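Local coordinates for protein caspase-3 (Porites astreoides, PDB 6WI4) that probably cleaves protein substrates after aspartate as a cysteine protease of the caspase family, acting in coral apoptosis, at residues T191-M196 with Q214-V219. Numbering follows the deposited sequence.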
ATOM      1  N   THR A 191     -13.260   2.771   0.940  1.00  9.32           N
ATOM      2  CA  THR A 191     -14.245   2.982   2.001  1.00  8.45           C
ATOM      3  C   THR A 191     -14.772   1.650   2.522  1.00  9.32           C
ATOM      4  O   THR A 191     -14.910   1.456   3.736  1.00  9.01           O
ATOM      5  CB  THR A 191     -15.377   3.864   1.477  1.00  9.90           C
ATOM      6  OG1 THR A 191     -14.847   5.151   1.138  1.00  9.67           O
ATOM      7  CG2 THR A 191     -16.461   4.058   2.541  1.00 11.40           C
ATOM      8  N   ARG A 192     -15.040   0.705   1.618  1.00 10.16           N
ATOM      9  CA  ARG A 192     -15.494  -0.609   2.058  1.00 10.41           C
ATOM     10  C   ARG A 192     -14.390  -1.365   2.781  1.00  9.16           C
ATOM     11  O   ARG A 192     -14.669  -2.140   3.706  1.00 10.64           O
ATOM     12  CB  ARG A 192     -16.010  -1.393   0.858  1.00 11.04           C
ATOM     13  CG  ARG A 192     -17.454  -1.000   0.528  1.00 15.27           C
ATOM     14  CD  ARG A 192     -17.763  -1.037  -0.938  1.00 18.08           C
ATOM     15  NE  ARG A 192     -19.107  -0.507  -1.171  1.00 18.05           N
ATOM     16  CZ  ARG A 192     -19.384   0.789  -1.286  1.00 18.69           C
ATOM     17  NH1 ARG A 192     -18.409   1.690  -1.194  1.00 19.52           N
ATOM     18  NH2 ARG A 192     -20.632   1.190  -1.494  1.00 18.18           N
ATOM     19  N   VAL A 193     -13.134  -1.154   2.383  1.00  8.88           N
ATOM     20  CA  VAL A 193     -12.027  -1.770   3.105  1.00  8.11           C
ATOM     21  C   VAL A 193     -11.995  -1.266   4.542  1.00 11.58           C
ATOM     22  O   VAL A 193     -11.846  -2.043   5.493  1.00 11.42           O
ATOM     23  CB  VAL A 193     -10.697  -1.492   2.385  1.00  9.87           C
ATOM     24  CG1 VAL A 193      -9.504  -1.903   3.268  1.00 10.52           C
ATOM     25  CG2 VAL A 193     -10.652  -2.253   1.068  1.00  9.25           C
ATOM     26  N   ASN A 194     -12.146   0.043   4.719  1.00 11.61           N
ATOM     27  CA  ASN A 194     -12.162   0.593   6.069  1.00  9.49           C
ATOM     28  C   ASN A 194     -13.341   0.071   6.881  1.00  9.55           C
ATOM     29  O   ASN A 194     -13.201  -0.208   8.079  1.00 10.46           O
ATOM     30  CB  ASN A 194     -12.195   2.112   6.020  1.00  8.37           C
ATOM     31  CG  ASN A 194     -12.092   2.727   7.402  1.00 11.25           C
ATOM     32  OD1 ASN A 194     -11.573   2.113   8.343  1.00 11.73           O
ATOM     33  ND2 ASN A 194     -12.618   3.933   7.539  1.00 12.10           N
ATOM     34  N   ALA A 195     -14.520  -0.052   6.259  1.00  9.29           N
ATOM     35  CA  ALA A 195     -15.666  -0.619   6.970  1.00 10.16           C
ATOM     36  C   ALA A 195     -15.340  -2.005   7.503  1.00 10.07           C
ATOM     37  O   ALA A 195     -15.722  -2.352   8.627  1.00 13.72           O
ATOM     38  CB  ALA A 195     -16.884  -0.674   6.051  1.00 11.32           C
ATOM     39  N   MET A 196     -14.613  -2.795   6.717  1.00 10.79           N
ATOM     40  CA  MET A 196     -14.240  -4.147   7.124  1.00 11.51           C
ATOM     41  C   MET A 196     -13.150  -4.128   8.193  1.00 13.60           C
ATOM     42  O   MET A 196     -13.258  -4.821   9.212  1.00 13.24           O
ATOM     43  CB  MET A 196     -13.797  -4.930   5.886  1.00 13.59           C
ATOM     44  CG  MET A 196     -13.531  -6.400   6.102  1.00 15.23           C
ATOM     45  SD  MET A 196     -13.293  -7.211   4.498  1.00 20.75           S
ATOM     46  CE  MET A 196     -14.790  -6.762   3.638  1.00 20.39           C
ATOM     47  N   GLN A 214      -8.818  -1.170  14.786  1.00 10.87           N
ATOM     48  CA  GLN A 214      -8.100  -0.510  13.703  1.00 10.44           C
ATOM     49  C   GLN A 214      -9.081   0.167  12.757  1.00  9.08           C
ATOM     50  O   GLN A 214     -10.216  -0.278  12.587  1.00 11.98           O
ATOM     51  CB  GLN A 214      -7.230  -1.513  12.939  1.00 10.18           C
ATOM     52  CG  GLN A 214      -6.239  -0.894  11.970  1.00  9.33           C
ATOM     53  CD  GLN A 214      -5.235  -1.916  11.492  1.00 12.67           C
ATOM     54  OE1 GLN A 214      -4.733  -2.718  12.285  1.00 11.50           O
ATOM     55  NE2 GLN A 214      -4.941  -1.908  10.192  1.00  9.12           N
ATOM     56  N   VAL A 215      -8.608   1.257  12.146  1.00  9.45           N
ATOM     57  CA  VAL A 215      -9.322   2.037  11.142  1.00 10.05           C
ATOM     58  C   VAL A 215      -8.304   2.329  10.057  1.00  9.31           C
ATOM     59  O   VAL A 215      -7.193   2.756  10.374  1.00 10.09           O
ATOM     60  CB  VAL A 215      -9.853   3.355  11.747  1.00 11.54           C
ATOM     61  CG1 VAL A 215     -10.360   4.293  10.691  1.00 11.51           C
ATOM     62  CG2 VAL A 215     -10.935   3.071  12.784  1.00 12.64           C
ATOM     63  N   SER A 216      -8.647   2.066   8.795  1.00  9.28           N
ATOM     64  CA  SER A 216      -7.716   2.401   7.720  1.00  8.94           C
ATOM     65  C   SER A 216      -8.052   3.787   7.181  1.00 11.09           C
ATOM     66  O   SER A 216      -9.122   4.340   7.448  1.00 10.75           O
ATOM     67  CB  SER A 216      -7.746   1.355   6.600  1.00 11.34           C
ATOM     68  OG  SER A 216      -9.049   1.160   6.074  1.00 12.72           O
ATOM     69  N   SER A 217      -7.105   4.378   6.458  1.00  8.41           N
ATOM     70  CA  SER A 217      -7.287   5.752   6.010  1.00  8.35           C
ATOM     71  C   SER A 217      -6.763   5.909   4.594  1.00  8.86           C
ATOM     72  O   SER A 217      -5.776   5.276   4.214  1.00 11.38           O
ATOM     73  CB  SER A 217      -6.592   6.742   6.955  1.00 10.32           C
ATOM     74  OG  SER A 217      -5.199   6.503   7.048  1.00 13.35           O
ATOM     75  N   VAL A 218      -7.428   6.745   3.806  1.00  7.88           N
ATOM     76  CA  VAL A 218      -6.984   7.019   2.448  1.00  8.93           C
ATOM     77  C   VAL A 218      -6.717   8.509   2.327  1.00  9.56           C
ATOM     78  O   VAL A 218      -7.517   9.328   2.795  1.00  9.87           O
ATOM     79  CB  VAL A 218      -8.000   6.528   1.394  1.00 12.83           C
ATOM     80  CG1 VAL A 218      -9.400   7.085   1.606  1.00 15.85           C
ATOM     81  CG2 VAL A 218      -7.507   6.870  -0.003  1.00 13.35           C
ATOM     82  N   VAL A 219      -5.575   8.857   1.735  1.00  7.24           N
ATOM     83  CA  VAL A 219      -5.229  10.241   1.426  1.00  8.33           C
ATOM     84  C   VAL A 219      -5.324  10.375  -0.085  1.00  8.67           C
ATOM     85  O   VAL A 219      -4.544   9.749  -0.816  1.00  9.62           O
ATOM     86  CB  VAL A 219      -3.822  10.612   1.916  1.00  8.56           C
ATOM     87  CG1 VAL A 219      -3.522  12.069   1.571  1.00 10.62           C
ATOM     88  CG2 VAL A 219      -3.669  10.374   3.432  1.00 10.92           C
TER
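Asn194 reaches from helix 186-197 to the backbone of Ser216, and its amide carries the one hydrogen bond between the two segments. Ser216 N donates to Asn194 OD1 over 3.0 Å, but the bond is bent, with 142° at the hydrogen, and the donor stands 57° out of the carbonyl plane, away from either lone pair. With CG anti to the backbone N (chi1 -175°), the asparagine turns one face of its amide to the Ser216 backbone, with Ser216 O almost directly over CG at 3.4 Å. Ser216 returns the contact with its hydroxyl: on that same face, OG lies 3.2 Å from Asn194 CA and 3.3 Å from Asn194 CB. The contact joins a helix to the lead-in of 217-220, the strand that is outermost within this chain and runs antiparallel to 147-151 in the six-stranded sheet of the caspase fold. Ser217 pairs with Tyr151 through the backbone, which puts the Asn194 bond one residue ahead of the sheet pairing. The Val215 side chain passes obliquely by the amide's far end, bringing CG1 to 3.4 Å from Asn194 OD1. Val193 CG1 stays 4.2 Å from Ser216 OG, while its side chain also packs on Val176 of helix 168-180.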